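Local atomic coordinates of epidermin decarboxylase (Staphylococcus epidermidis, PDB entry 1G63), a protein that uses FMN to carry out the oxidative decarboxylation of the C-terminal cysteine of the epidermin precursor peptide, forming a carbon-carbon double bond. Residues Val32-Ser37 with Asp54-Glu59; Ile77-Ala82 with Leu110-Asn115; Asn85-Ile90 with Lys128-Leu133. All coordinates share one frame; numbering follows the deposited sequence.

Contact 1 (Val32-Ser37 with Asp54-Glu59); sequences VNILFS and DNLYDE. With FMN (flavin mononucleotide), chain N.
Ile34 and Leu56 pair at the border of the parallel Rossmann-like sheet, where the short edge strand 56-57 runs beside strand 32-36. Two backbone bonds grip Ile34: its N donates to Asn55 O at 3.0 Å, and its O accepts from Tyr57 N, also at 3.0 Å. Two residues earlier on each strand, Asp54 holds Val32 twice. Its OD2 takes the N-H of Val32 at 2.9 Å on the anti side of the carboxylate, while its own N reaches Val32 O at 3.3 Å. The other carboxylate oxygen, OD1, forms a salt bridge with Lys26.

Ile34 and Leu56 share one face of the sheet. Leu56 CG stands anti to the backbone N (chi1 165°), which brings CD1 within 3.7 Å of Ile34 CG2 and to the rim of the Phe36 ring, 3.9 Å from Phe36 CD1. On the other face, Leu35 CG meets Tyr57 CB at 4.1 Å, and helix 98-105 covers Leu35. Past the last backbone bond between the strands, a water donates to both Phe36 O and Glu59 OE2. Ser37 OG then donates to phosphate oxygen O2P of FMN at 2.9 Å, a position after the C-terminal end of a parallel strand where Rossmann-like folds commonly bind their cofactors.

Contact 2 (Ile77-Ala82 with Leu110-Asn115); sequences ILVLPA and LFIFPN. With FMN (flavin mononucleotide), chain N.
Leu78 and Phe113 cross obliquely over one face of the neighbouring parallel strands 76-82 and 110-114 of the Rossmann-like sheet. Phe113 CG lies anti to its carbonyl carbon (chi1 -64°), and the ring runs back along the sheet, bringing the CE1 edge to 3.9 Å from Leu78 CG. Nearer the root of the same ring, Leu80 comes in obliquely, its CD1 3.7 Å from Phe113 CB. Phe111 also projects from this face, with Ile77 O near its ring plane at the edge, and helix 165-172 packs over both phenylalanines.

The opposite face carries Ile77, Val79, Leu110 and Ile112. Here the short CG2 branch of Ile77 touches the end methyl CD1 of Leu110 at 3.6 Å, the two side chains again lying aslant. Ile90 of helix 84-91 covers Leu110, and Ile87 of the same helix covers Ile112.

Beneath these side chains the pairing is regular up to Phe113 N, which donates to Val79 O at 3.1 Å. A beta bulge then shifts the register by one residue, where a cis peptide bond before Pro81 turns the chain. The methyl group of Ala82 now lies 3.5 Å from Ile112 CG2, and Ala82 N donates to Phe113 O at 2.9 Å from well above the carbonyl plane. Ala82 O in turn accepts from Asn115 N at 2.9 Å. This places the next carbonyl at the flavin: N3 of FMN donates to Asn115 O at 2.8 Å, the bond nearly straight (168° at the hydrogen).

Contact 3 (Asn85-Ile90 with Lys128-Leu133); sequences NTINKI and KNIDLL. With FMN (flavin mononucleotide), chain N.
O1P of the FMN phosphate lies 2.7 Å from Thr86 OG1, in the first turn of helix 84-91, which packs through Ile87, Asn88 and Ile90 against residues 128-133 of helix 124-134. The Thr86 hydroxyl oxygen stands anti to the carbonyl carbon (chi1 -74°), which turns it toward the phosphate. Ser83 supports this turn: its OG accepts the N-H of Thr86 and also hydrogen-bonds FMN, as does Ala84 N. With the N-terminal end of a helix so close, its dipole would be expected to help stabilise the phosphate charge.

Away from the phosphate, the contact with helix 124-134 is largely apolar. Leu133 reaches across with both branches: CD1 meets Ile87 CG2 at 3.8 Å, and CD2 meets Ile90 CG2 at 4.0 Å. In both encounters the side chains cross at about a right angle, the leucine fork spanning two isoleucines one turn apart. Ile130, one turn before Leu133, adds its CG1 to the same Ile87 methyl, 4.1 Å away.

Both helices lie on one face of the Rossmann-like sheet, with Leu133 also touching Ile112 of strand 110-114. The axes of the segments 85-90 and 128-133 approach to 9.2 Å, at 53° to each other.

At the other border of the contact the side chains of Asn88 and Asn129 cross at about a right angle, their amide planes 66° apart, and ND2 of Asn88 lies 3.4 Å from Asn129 CB. Other subunits of the dodecamer border the contact: Gly93 and Asn92 of a second subunit pack on Asn88 and Asn129, respectively, and, at the Leu133 side, Phe125 of a third subunit packs against Leu133.

How the contacts relate
From the N terminus, contact 1 closes first: the 16 residues between 32-37 and 54-59 contain no helix or strand, and the loop brings the chain back as a border strand of the sheet. Contacts 2 and 3 then open in turn and cross, their segments alternating along the chain. Contact 2 closes a beta-alpha-beta crossover whose connection includes helices 84-91 and 98-105. Contact 3 ties the first of those helices to helix 124-134, which follows the second strand. Pro114 touches Ile87, joining contacts 2 and 3 into one layered core, whereas contact 1 stands apart. One segment of each contact reaches the same FMN.

Contact 1 (Val32-Ser37 with Asp54-Glu59)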
loop_
_atom_site.group_PDB
_atom_site.type_symbol
_atom_site.label_atom_id
_atom_site.label_comp_id
_atom_site.label_asym_id
_atom_site.label_seq_id
_atom_site.Cartn_x
_atom_site.Cartn_y
_atom_site.Cartn_z
ATOM N N VAL B 32 34.783 14.105 4.811
ATOM C CA VAL B 32 33.728 15.092 4.680
ATOM C C VAL B 32 32.454 14.271 4.542
ATOM O O VAL B 32 32.207 13.632 3.520
ATOM C CB VAL B 32 33.938 16.011 3.467
ATOM C CG1 VAL B 32 34.300 15.194 2.269
ATOM C CG2 VAL B 32 32.673 16.821 3.201
ATOM N N ASN B 33 31.674 14.260 5.615
ATOM C CA ASN B 33 30.431 13.509 5.671
ATOM C C ASN B 33 29.248 14.467 5.586
ATOM O O ASN B 33 29.407 15.680 5.733
ATOM C CB ASN B 33 30.394 12.697 6.963
ATOM C CG ASN B 33 31.606 11.787 7.108
ATOM O OD1 ASN B 33 32.222 11.727 8.164
ATOM N ND2 ASN B 33 31.943 11.075 6.050
ATOM N N ILE B 34 28.055 13.933 5.355
ATOM C CA ILE B 34 26.902 14.802 5.225
ATOM C C ILE B 34 25.626 14.288 5.901
ATOM O O ILE B 34 25.409 13.083 6.042
ATOM C CB ILE B 34 26.663 15.095 3.727
ATOM C CG1 ILE B 34 25.670 16.243 3.566
ATOM C CG2 ILE B 34 26.225 13.830 3.025
ATOM C CD1 ILE B 34 25.771 16.944 2.230
ATOM N N LEU B 35 24.795 15.230 6.329
ATOM C CA LEU B 35 23.540 14.940 7.016
ATOM C C LEU B 35 22.516 15.963 6.498
ATOM O O LEU B 35 22.786 17.157 6.492
ATOM C CB LEU B 35 23.755 15.106 8.529
ATOM C CG LEU B 35 22.722 14.591 9.533
ATOM C CD1 LEU B 35 23.183 14.934 10.948
ATOM C CD2 LEU B 35 21.372 15.215 9.258
ATOM N N PHE B 36 21.349 15.499 6.060
ATOM C CA PHE B 36 20.325 16.402 5.524
ATOM C C PHE B 36 19.109 16.592 6.422
ATOM O O PHE B 36 18.800 15.759 7.273
ATOM C CB PHE B 36 19.816 15.903 4.164
ATOM C CG PHE B 36 20.847 15.929 3.064
ATOM C CD1 PHE B 36 21.710 14.855 2.875
ATOM C CD2 PHE B 36 20.948 17.030 2.209
ATOM C CE1 PHE B 36 22.663 14.868 1.841
ATOM C CE2 PHE B 36 21.890 17.053 1.178
ATOM C CZ PHE B 36 22.750 15.971 0.992
ATOM N N SER B 37 18.418 17.707 6.222
ATOM C CA SER B 37 17.201 17.978 6.965
ATOM C C SER B 37 16.098 17.269 6.169
ATOM O O SER B 37 16.192 17.127 4.952
ATOM C CB SER B 37 16.924 19.480 7.015
ATOM O OG SER B 37 16.484 19.975 5.763
ATOM N N ASP B 54 32.206 10.602 2.305
ATOM C CA ASP B 54 32.752 9.422 2.949
ATOM C C ASP B 54 31.609 8.682 3.638
ATOM O O ASP B 54 31.542 7.455 3.607
ATOM C CB ASP B 54 33.822 9.832 3.964
ATOM C CG ASP B 54 35.063 10.403 3.301
ATOM O OD1 ASP B 54 35.882 9.614 2.786
ATOM O OD2 ASP B 54 35.217 11.639 3.282
ATOM N N ASN B 55 30.705 9.438 4.254
ATOM C CA ASN B 55 29.560 8.854 4.936
ATOM C C ASN B 55 28.335 9.754 4.880
ATOM O O ASN B 55 28.440 10.978 4.971
ATOM C CB ASN B 55 29.867 8.576 6.407
ATOM C CG ASN B 55 31.072 7.702 6.599
ATOM O OD1 ASN B 55 32.200 8.185 6.624
ATOM N ND2 ASN B 55 30.845 6.401 6.732
ATOM N N LEU B 56 27.172 9.129 4.734
ATOM C CA LEU B 56 25.903 9.839 4.703
ATOM C C LEU B 56 25.078 9.371 5.898
ATOM O O LEU B 56 24.810 8.179 6.036
ATOM C CB LEU B 56 25.138 9.529 3.413
ATOM C CG LEU B 56 23.649 9.916 3.397
ATOM C CD1 LEU B 56 23.475 11.418 3.528
ATOM C CD2 LEU B 56 23.026 9.425 2.110
ATOM N N TYR B 57 24.690 10.302 6.762
ATOM C CA TYR B 57 23.878 9.949 7.916
ATOM C C TYR B 57 22.410 10.122 7.541
ATOM O O TYR B 57 21.949 11.235 7.291
ATOM C CB TYR B 57 24.239 10.831 9.111
ATOM C CG TYR B 57 25.676 10.677 9.549
ATOM C CD1 TYR B 57 26.600 11.700 9.343
ATOM C CD2 TYR B 57 26.117 9.503 10.151
ATOM C CE1 TYR B 57 27.925 11.557 9.723
ATOM C CE2 TYR B 57 27.439 9.345 10.535
ATOM C CZ TYR B 57 28.341 10.376 10.322
ATOM O OH TYR B 57 29.653 10.230 10.717
ATOM N N ASP B 58 21.685 9.009 7.489
ATOM C CA ASP B 58 20.273 9.004 7.113
ATOM C C ASP B 58 19.403 8.541 8.281
ATOM O O ASP B 58 19.407 7.363 8.634
ATOM C CB ASP B 58 20.088 8.075 5.907
ATOM C CG ASP B 58 18.675 8.091 5.351
ATOM O OD1 ASP B 58 18.453 7.416 4.325
ATOM O OD2 ASP B 58 17.790 8.764 5.924
ATOM N N GLU B 59 18.656 9.469 8.873
ATOM C CA GLU B 59 17.800 9.142 10.015
ATOM C C GLU B 59 16.559 8.302 9.658
ATOM O O GLU B 59 15.902 7.754 10.546
ATOM C CB GLU B 59 17.370 10.426 10.732
ATOM C CG GLU B 59 16.468 11.325 9.919
ATOM C CD GLU B 59 16.257 12.675 10.566
ATOM O OE1 GLU B 59 15.725 12.736 11.694
ATOM O OE2 GLU B 59 16.631 13.687 9.943
HETATM N N1 FMN N . 14.517 28.736 2.874
HETATM C C2 FMN N . 15.719 29.339 3.140
HETATM O O2 FMN N . 16.069 29.672 4.236
HETATM N N3 FMN N . 16.618 29.597 2.052
HETATM C C4 FMN N . 16.380 29.296 0.755
HETATM O O4 FMN N . 17.211 29.588 -0.119
HETATM C C4A FMN N . 15.080 28.676 0.465
HETATM N N5 FMN N . 14.767 28.298 -0.769
HETATM C C5A FMN N . 13.632 27.569 -0.984
HETATM C C6 FMN N . 13.334 27.058 -2.321
HETATM C C7 FMN N . 12.157 26.442 -2.636
HETATM C C7M FMN N . 11.889 25.908 -4.052
HETATM C C8 FMN N . 11.241 26.054 -1.545
HETATM C C8M FMN N . 9.991 25.251 -1.815
HETATM C C9 FMN N . 11.495 26.557 -0.272
HETATM C C9A FMN N . 12.648 27.297 0.055
HETATM N N10 FMN N . 12.964 27.814 1.350
HETATM C C10 FMN N . 14.190 28.405 1.626
HETATM C "C1'" FMN N . 12.044 27.568 2.470
HETATM C "C2'" FMN N . 12.509 26.313 3.251
HETATM O "O2'" FMN N . 12.606 25.124 2.463
HETATM C "C3'" FMN N . 11.560 26.043 4.417
HETATM O "O3'" FMN N . 11.606 27.174 5.348
HETATM C "C4'" FMN N . 11.821 24.763 5.197
HETATM O "O4'" FMN N . 10.758 24.507 6.150
HETATM C "C5'" FMN N . 13.162 24.720 5.912
HETATM O "O5'" FMN N . 13.372 23.426 6.517
HETATM P P FMN N . 14.782 22.933 7.052
HETATM O O1P FMN N . 15.250 23.943 8.052
HETATM O O2P FMN N . 15.682 22.774 5.886
HETATM O O3P FMN N . 14.472 21.543 7.716
HETATM O O HOH W 1 17.711 15.965 10.020
#

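Contact 2 (Ile77-Ala82 with Leu110-Asn115)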
loop_
_atom_site.group_PDB
_atom_site.type_symbol
_atom_site.label_atom_id
_atom_site.label_comp_id
_atom_site.label_asym_id
_atom_site.label_seq_id
_atom_site.Cartn_x
_atom_site.Cartn_y
_atom_site.Cartn_z
ATOM N N ILE B 77 31.713 21.266 12.115
ATOM C CA ILE B 77 30.341 21.006 11.718
ATOM C C ILE B 77 29.817 22.260 11.035
ATOM O O ILE B 77 29.696 23.315 11.654
ATOM C CB ILE B 77 29.454 20.668 12.931
ATOM C CG1 ILE B 77 29.991 19.416 13.623
ATOM C CG2 ILE B 77 28.012 20.442 12.478
ATOM C CD1 ILE B 77 29.232 19.026 14.874
ATOM N N LEU B 78 29.526 22.140 9.745
ATOM C CA LEU B 78 29.023 23.257 8.966
ATOM C C LEU B 78 27.562 23.050 8.612
ATOM O O LEU B 78 27.143 21.943 8.283
ATOM C CB LEU B 78 29.801 23.395 7.648
ATOM C CG LEU B 78 31.263 23.839 7.596
ATOM C CD1 LEU B 78 32.133 22.978 8.503
ATOM C CD2 LEU B 78 31.732 23.758 6.160
ATOM N N VAL B 79 26.778 24.111 8.695
ATOM C CA VAL B 79 25.395 24.020 8.288
ATOM C C VAL B 79 25.443 24.828 6.990
ATOM O O VAL B 79 25.476 26.061 6.989
ATOM C CB VAL B 79 24.441 24.614 9.343
ATOM C CG1 VAL B 79 24.886 25.983 9.718
ATOM C CG2 VAL B 79 23.013 24.630 8.803
ATOM N N LEU B 80 25.490 24.095 5.883
ATOM C CA LEU B 80 25.629 24.673 4.559
ATOM C C LEU B 80 24.821 23.894 3.518
ATOM O O LEU B 80 25.063 22.714 3.305
ATOM C CB LEU B 80 27.120 24.647 4.188
ATOM C CG LEU B 80 27.620 24.999 2.790
ATOM C CD1 LEU B 80 27.472 26.483 2.532
ATOM C CD2 LEU B 80 29.078 24.588 2.677
ATOM N N PRO B 81 23.813 24.534 2.896
ATOM C CA PRO B 81 23.396 25.924 3.123
ATOM C C PRO B 81 22.578 25.934 4.406
ATOM O O PRO B 81 22.019 24.903 4.790
ATOM C CB PRO B 81 22.509 26.245 1.917
ATOM C CG PRO B 81 22.718 25.096 0.966
ATOM C CD PRO B 81 23.000 23.922 1.838
ATOM N N ALA B 82 22.508 27.086 5.061
ATOM C CA ALA B 82 21.745 27.206 6.293
ATOM C C ALA B 82 20.482 28.024 6.044
ATOM O O ALA B 82 20.551 29.198 5.669
ATOM C CB ALA B 82 22.591 27.857 7.364
ATOM N N LEU B 110 30.330 24.429 15.664
ATOM C CA LEU B 110 29.403 24.869 14.634
ATOM C C LEU B 110 29.744 26.113 13.809
ATOM O O LEU B 110 30.127 27.151 14.345
ATOM C CB LEU B 110 28.026 25.051 15.279
ATOM C CG LEU B 110 26.767 24.921 14.432
ATOM C CD1 LEU B 110 26.735 23.556 13.762
ATOM C CD2 LEU B 110 25.561 25.116 15.329
ATOM N N PHE B 111 29.584 25.990 12.496
ATOM C CA PHE B 111 29.816 27.091 11.559
ATOM C C PHE B 111 28.589 27.214 10.642
ATOM O O PHE B 111 28.276 26.304 9.872
ATOM C CB PHE B 111 31.063 26.836 10.708
ATOM C CG PHE B 111 32.337 26.718 11.507
ATOM C CD1 PHE B 111 32.648 25.534 12.177
ATOM C CD2 PHE B 111 33.218 27.795 11.596
ATOM C CE1 PHE B 111 33.814 25.420 12.921
ATOM C CE2 PHE B 111 34.392 27.693 12.341
ATOM C CZ PHE B 111 34.690 26.500 13.007
ATOM N N ILE B 112 27.902 28.345 10.725
ATOM C CA ILE B 112 26.700 28.568 9.936
ATOM C C ILE B 112 26.855 29.466 8.707
ATOM O O ILE B 112 27.359 30.583 8.807
ATOM C CB ILE B 112 25.590 29.149 10.836
ATOM C CG1 ILE B 112 25.300 28.175 11.981
ATOM C CG2 ILE B 112 24.342 29.441 10.011
ATOM C CD1 ILE B 112 24.288 28.685 12.975
ATOM N N PHE B 113 26.413 28.974 7.551
ATOM C CA PHE B 113 26.473 29.747 6.305
ATOM C C PHE B 113 25.055 30.027 5.799
ATOM O O PHE B 113 24.492 29.262 5.022
ATOM C CB PHE B 113 27.263 29.000 5.229
ATOM C CG PHE B 113 28.702 28.799 5.570
ATOM C CD1 PHE B 113 29.109 27.694 6.320
ATOM C CD2 PHE B 113 29.658 29.726 5.165
ATOM C CE1 PHE B 113 30.450 27.520 6.658
ATOM C CE2 PHE B 113 30.998 29.559 5.498
ATOM C CZ PHE B 113 31.396 28.454 6.246
ATOM N N PRO B 114 24.464 31.139 6.238
ATOM C CA PRO B 114 23.106 31.511 5.832
ATOM C C PRO B 114 22.906 31.633 4.328
ATOM O O PRO B 114 23.780 32.130 3.613
ATOM C CB PRO B 114 22.889 32.854 6.530
ATOM C CG PRO B 114 23.769 32.769 7.736
ATOM C CD PRO B 114 25.017 32.126 7.182
ATOM N N ASN B 115 21.753 31.165 3.855
ATOM C CA ASN B 115 21.389 31.279 2.448
ATOM C C ASN B 115 19.876 31.372 2.335
ATOM O O ASN B 115 19.153 30.456 2.728
ATOM C CB ASN B 115 21.883 30.101 1.621
ATOM C CG ASN B 115 21.598 30.287 0.135
ATOM O OD1 ASN B 115 20.725 29.632 -0.431
ATOM N ND2 ASN B 115 22.327 31.208 -0.500
HETATM N N1 FMN N . 14.517 28.736 2.874
HETATM C C2 FMN N . 15.719 29.339 3.140
HETATM O O2 FMN N . 16.069 29.672 4.236
HETATM N N3 FMN N . 16.618 29.597 2.052
HETATM C C4 FMN N . 16.380 29.296 0.755
HETATM O O4 FMN N . 17.211 29.588 -0.119
HETATM C C4A FMN N . 15.080 28.676 0.465
HETATM N N5 FMN N . 14.767 28.298 -0.769
HETATM C C5A FMN N . 13.632 27.569 -0.984
HETATM C C6 FMN N . 13.334 27.058 -2.321
HETATM C C7 FMN N . 12.157 26.442 -2.636
HETATM C C7M FMN N . 11.889 25.908 -4.052
HETATM C C8 FMN N . 11.241 26.054 -1.545
HETATM C C8M FMN N . 9.991 25.251 -1.815
HETATM C C9 FMN N . 11.495 26.557 -0.272
HETATM C C9A FMN N . 12.648 27.297 0.055
HETATM N N10 FMN N . 12.964 27.814 1.350
HETATM C C10 FMN N . 14.190 28.405 1.626
HETATM C "C1'" FMN N . 12.044 27.568 2.470
HETATM C "C2'" FMN N . 12.509 26.313 3.251
HETATM O "O2'" FMN N . 12.606 25.124 2.463
HETATM C "C3'" FMN N . 11.560 26.043 4.417
HETATM O "O3'" FMN N . 11.606 27.174 5.348
HETATM C "C4'" FMN N . 11.821 24.763 5.197
HETATM O "O4'" FMN N . 10.758 24.507 6.150
HETATM C "C5'" FMN N . 13.162 24.720 5.912
HETATM O "O5'" FMN N . 13.372 23.426 6.517
HETATM P P FMN N . 14.782 22.933 7.052
HETATM O O1P FMN N . 15.250 23.943 8.052
HETATM O O2P FMN N . 15.682 22.774 5.886
HETATM O O3P FMN N . 14.472 21.543 7.716
#

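Contact 3 (Asn85-Ile90 with Lys128-Leu133)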
loop_
_atom_site.group_PDB
_atom_site.type_symbol
_atom_site.label_atom_id
_atom_site.label_comp_id
_atom_site.label_asym_id
_atom_site.label_seq_id
_atom_site.Cartn_x
_atom_site.Cartn_y
_atom_site.Cartn_z
ATOM N N ASN B 85 14.948 28.905 8.795
ATOM C CA ASN B 85 14.282 28.005 9.723
ATOM C C ASN B 85 15.234 27.275 10.677
ATOM O O ASN B 85 15.034 27.289 11.892
ATOM C CB ASN B 85 13.446 26.982 8.954
ATOM C CG ASN B 85 12.789 25.956 9.875
ATOM O OD1 ASN B 85 13.083 24.760 9.808
ATOM N ND2 ASN B 85 11.903 26.424 10.743
ATOM N N THR B 86 16.265 26.638 10.134
ATOM C CA THR B 86 17.210 25.917 10.965
ATOM C C THR B 86 18.032 26.860 11.840
ATOM O O THR B 86 18.326 26.544 12.993
ATOM C CB THR B 86 18.142 25.034 10.108
ATOM O OG1 THR B 86 17.399 23.904 9.636
ATOM C CG2 THR B 86 19.327 24.541 10.919
ATOM N N ILE B 87 18.394 28.018 11.298
ATOM C CA ILE B 87 19.151 28.991 12.064
ATOM C C ILE B 87 18.323 29.364 13.298
ATOM O O ILE B 87 18.813 29.326 14.420
ATOM C CB ILE B 87 19.430 30.260 11.230
ATOM C CG1 ILE B 87 20.456 29.959 10.138
ATOM C CG2 ILE B 87 19.925 31.391 12.132
ATOM C CD1 ILE B 87 20.665 31.113 9.153
ATOM N N ASN B 88 17.053 29.686 13.083
ATOM C CA ASN B 88 16.178 30.069 14.182
ATOM C C ASN B 88 15.907 28.930 15.170
ATOM O O ASN B 88 15.724 29.166 16.360
ATOM C CB ASN B 88 14.883 30.644 13.614
ATOM C CG ASN B 88 15.111 31.953 12.868
ATOM O OD1 ASN B 88 14.326 32.340 11.996
ATOM N ND2 ASN B 88 16.185 32.647 13.215
ATOM N N LYS B 89 15.875 27.696 14.682
ATOM C CA LYS B 89 15.670 26.555 15.572
ATOM C C LYS B 89 16.908 26.383 16.459
ATOM O O LYS B 89 16.804 26.210 17.665
ATOM C CB LYS B 89 15.458 25.271 14.765
ATOM C CG LYS B 89 14.059 25.073 14.212
ATOM C CD LYS B 89 13.989 23.737 13.498
ATOM C CE LYS B 89 12.562 23.322 13.188
ATOM N NZ LYS B 89 12.560 21.989 12.544
ATOM N N ILE B 90 18.085 26.420 15.845
ATOM C CA ILE B 90 19.317 26.263 16.599
ATOM C C ILE B 90 19.428 27.338 17.678
ATOM O O ILE B 90 19.769 27.047 18.819
ATOM C CB ILE B 90 20.543 26.343 15.679
ATOM C CG1 ILE B 90 20.495 25.197 14.671
ATOM C CG2 ILE B 90 21.823 26.298 16.509
ATOM C CD1 ILE B 90 21.601 25.225 13.636
ATOM N N LYS B 128 17.596 38.783 15.286
ATOM C CA LYS B 128 17.736 38.755 16.732
ATOM C C LYS B 128 18.369 37.428 17.145
ATOM O O LYS B 128 19.186 37.376 18.066
ATOM C CB LYS B 128 16.363 38.935 17.376
ATOM C CG LYS B 128 16.377 39.056 18.878
ATOM C CD LYS B 128 15.163 39.833 19.377
ATOM C CE LYS B 128 15.222 41.301 18.926
ATOM N NZ LYS B 128 14.109 42.132 19.489
ATOM N N ASN B 129 18.003 36.360 16.441
ATOM C CA ASN B 129 18.535 35.028 16.722
ATOM C C ASN B 129 19.989 34.904 16.267
ATOM O O ASN B 129 20.794 34.206 16.897
ATOM C CB ASN B 129 17.681 33.964 16.023
ATOM C CG ASN B 129 16.370 33.702 16.740
ATOM O OD1 ASN B 129 15.438 33.153 16.157
ATOM N ND2 ASN B 129 16.295 34.084 18.008
ATOM N N ILE B 130 20.321 35.574 15.166
ATOM C CA ILE B 130 21.682 35.535 14.653
ATOM C C ILE B 130 22.618 36.205 15.653
ATOM O O ILE B 130 23.741 35.750 15.873
ATOM C CB ILE B 130 21.785 36.235 13.284
ATOM C CG1 ILE B 130 21.178 35.325 12.210
ATOM C CG2 ILE B 130 23.240 36.558 12.967
ATOM C CD1 ILE B 130 21.289 35.855 10.823
ATOM N N ASP B 131 22.148 37.290 16.259
ATOM C CA ASP B 131 22.939 37.994 17.255
ATOM C C ASP B 131 23.119 37.051 18.434
ATOM O O ASP B 131 24.227 36.887 18.958
ATOM C CB ASP B 131 22.221 39.262 17.712
ATOM C CG ASP B 131 22.190 40.341 16.640
ATOM O OD1 ASP B 131 21.352 41.269 16.766
ATOM O OD2 ASP B 131 23.003 40.268 15.683
ATOM N N LEU B 132 22.027 36.417 18.838
ATOM C CA LEU B 132 22.070 35.493 19.955
ATOM C C LEU B 132 23.111 34.391 19.730
ATOM O O LEU B 132 23.872 34.038 20.633
ATOM C CB LEU B 132 20.690 34.876 20.170
ATOM C CG LEU B 132 20.518 34.018 21.422
ATOM C CD1 LEU B 132 20.868 34.825 22.661
ATOM C CD2 LEU B 132 19.077 33.532 21.494
ATOM N N LEU B 133 23.146 33.854 18.517
ATOM C CA LEU B 133 24.087 32.793 18.182
ATOM C C LEU B 133 25.533 33.267 18.269
ATOM O O LEU B 133 26.392 32.590 18.835
ATOM C CB LEU B 133 23.804 32.265 16.774
ATOM C CG LEU B 133 22.528 31.437 16.588
ATOM C CD1 LEU B 133 22.244 31.269 15.104
ATOM C CD2 LEU B 133 22.675 30.095 17.273
HETATM N N1 FMN N . 14.517 28.736 2.874
HETATM C C2 FMN N . 15.719 29.339 3.140
HETATM O O2 FMN N . 16.069 29.672 4.236
HETATM N N3 FMN N . 16.618 29.597 2.052
HETATM C C4 FMN N . 16.380 29.296 0.755
HETATM O O4 FMN N . 17.211 29.588 -0.119
HETATM C C4A FMN N . 15.080 28.676 0.465
HETATM N N5 FMN N . 14.767 28.298 -0.769
HETATM C C5A FMN N . 13.632 27.569 -0.984
HETATM C C6 FMN N . 13.334 27.058 -2.321
HETATM C C7 FMN N . 12.157 26.442 -2.636
HETATM C C7M FMN N . 11.889 25.908 -4.052
HETATM C C8 FMN N . 11.241 26.054 -1.545
HETATM C C8M FMN N . 9.991 25.251 -1.815
HETATM C C9 FMN N . 11.495 26.557 -0.272
HETATM C C9A FMN N . 12.648 27.297 0.055
HETATM N N10 FMN N . 12.964 27.814 1.350
HETATM C C10 FMN N . 14.190 28.405 1.626
HETATM C "C1'" FMN N . 12.044 27.568 2.470
HETATM C "C2'" FMN N . 12.509 26.313 3.251
HETATM O "O2'" FMN N . 12.606 25.124 2.463
HETATM C "C3'" FMN N . 11.560 26.043 4.417
HETATM O "O3'" FMN N . 11.606 27.174 5.348
HETATM C "C4'" FMN N . 11.821 24.763 5.197
HETATM O "O4'" FMN N . 10.758 24.507 6.150
HETATM C "C5'" FMN N . 13.162 24.720 5.912
HETATM O "O5'" FMN N . 13.372 23.426 6.517
HETATM P P FMN N . 14.782 22.933 7.052
HETATM O O1P FMN N . 15.250 23.943 8.052
HETATM O O2P FMN N . 15.682 22.774 5.886
HETATM O O3P FMN N . 14.472 21.543 7.716
#